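Local coordinates for aminoacyl carrier protein (Agrobacterium tumefaciens, PDB 4H2W) that carries alanine, glycine or serine as a thioester on its 4'-phosphopantetheine arm after charging by a partner ligase, at residues S58-L61 with M62-I65. Sequence-based numbering, arbitrary orientation.
Sequences SVQL and MLGI
Successive i to i+4 bonds, from Met62 N to Ser58 O through Ile65 N to Leu61 O (2.8 Å, N-H...O angle 162°), wind residues 58-65 into two turns of helix 55-68 in the helical bundle of this carrier protein. Leu61 and Ile65, one turn apart, run alongside each other in the same direction, with Leu61 CD1 4.1 Å from Ile65 CG1. Their branched, apolar chains suit this buried face, where both reach Ile28 of helix 21-32 and Ile89 of helix 86-94. Gly64, also buried, adds no side chain to the turn, and its N donates to Gln60 O at 2.8 Å. On a partly exposed flank the side chains of Gln60 and Leu63 cross at a slant, a place that tolerates a polar end. The flexible Met62 chain, bent at chi2 (-84°), packs on Leu78 and Phe83. Small Ser58, near the bound 4'-phosphopantetheine and the predicted attachment residue Ser55, satisfies its buried hydroxyl through a hydrogen bond between OG and Ser55 O. With Leu63 CG opposite the carbonyl carbon (chi1 -68°), the side chain leans back along the helix, bringing CD1 to 3.8 Å from Gln60 NE2.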
loop_
_atom_site.group_PDB
_atom_site.type_symbol
_atom_site.label_atom_id
_atom_site.label_comp_id
_atom_site.label_asym_id
_atom_site.label_seq_id
_atom_site.Cartn_x
_atom_site.Cartn_y
_atom_site.Cartn_z
ATOM N N SER C 58 -27.417 -19.477 -0.982
ATOM C CA SER C 58 -28.787 -18.987 -0.856
ATOM C C SER C 58 -28.998 -17.742 -1.708
ATOM O O SER C 58 -30.112 -17.442 -2.128
ATOM C CB SER C 58 -29.115 -18.660 0.602
ATOM O OG SER C 58 -28.484 -17.451 0.998
ATOM N N VAL C 59 -27.916 -17.015 -1.952
ATOM C CA VAL C 59 -27.984 -15.827 -2.779
ATOM C C VAL C 59 -27.920 -16.200 -4.262
ATOM O O VAL C 59 -28.586 -15.585 -5.089
ATOM C CB VAL C 59 -26.888 -14.827 -2.389
ATOM C CG1 VAL C 59 -26.882 -13.664 -3.337
ATOM C CG2 VAL C 59 -27.122 -14.346 -0.962
ATOM N N GLN C 60 -27.128 -17.218 -4.589
ATOM C CA GLN C 60 -27.128 -17.774 -5.939
ATOM C C GLN C 60 -28.500 -18.376 -6.240
ATOM O O GLN C 60 -29.085 -18.111 -7.290
ATOM C CB GLN C 60 -26.037 -18.839 -6.095
ATOM C CG GLN C 60 -24.621 -18.280 -6.116
ATOM C CD GLN C 60 -24.401 -17.312 -7.259
ATOM O OE1 GLN C 60 -24.419 -17.702 -8.428
ATOM N NE2 GLN C 60 -24.200 -16.038 -6.930
ATOM N N LEU C 61 -29.001 -19.181 -5.306
ATOM C CA LEU C 61 -30.333 -19.772 -5.410
ATOM C C LEU C 61 -31.385 -18.709 -5.667
ATOM O O LEU C 61 -32.231 -18.858 -6.545
ATOM C CB LEU C 61 -30.687 -20.525 -4.129
ATOM C CG LEU C 61 -32.162 -20.902 -3.988
ATOM C CD1 LEU C 61 -32.545 -21.933 -5.040
ATOM C CD2 LEU C 61 -32.462 -21.421 -2.587
ATOM N N MET C 62 -31.321 -17.637 -4.886
ATOM C CA MET C 62 -32.214 -16.499 -5.044
ATOM C C MET C 62 -32.098 -15.911 -6.449
ATOM O O MET C 62 -33.096 -15.489 -7.036
ATOM C CB MET C 62 -31.902 -15.445 -3.978
ATOM C CG MET C 62 -32.663 -14.137 -4.104
ATOM S SD MET C 62 -31.897 -12.975 -5.250
ATOM C CE MET C 62 -32.942 -11.558 -5.018
ATOM N N LEU C 63 -30.877 -15.880 -6.979
ATOM C CA LEU C 63 -30.645 -15.371 -8.333
ATOM C C LEU C 63 -31.181 -16.353 -9.377
ATOM O O LEU C 63 -31.597 -15.957 -10.465
ATOM C CB LEU C 63 -29.155 -15.093 -8.570
ATOM C CG LEU C 63 -28.525 -13.931 -7.792
ATOM C CD1 LEU C 63 -27.027 -13.821 -8.072
ATOM C CD2 LEU C 63 -29.234 -12.623 -8.104
ATOM N N GLY C 64 -31.167 -17.636 -9.036
ATOM C CA GLY C 64 -31.730 -18.660 -9.896
ATOM C C GLY C 64 -33.245 -18.581 -9.964
ATOM O O GLY C 64 -33.826 -18.710 -11.045
ATOM N N ILE C 65 -33.875 -18.369 -8.808
ATOM C CA ILE C 65 -35.321 -18.165 -8.712
ATOM C C ILE C 65 -35.719 -16.881 -9.445
ATOM O O ILE C 65 -36.871 -16.701 -9.836
ATOM C CB ILE C 65 -35.796 -18.112 -7.228
ATOM C CG1 ILE C 65 -35.356 -19.363 -6.468
ATOM C CG2 ILE C 65 -37.301 -17.988 -7.126
ATOM C CD1 ILE C 65 -36.144 -20.609 -6.819
#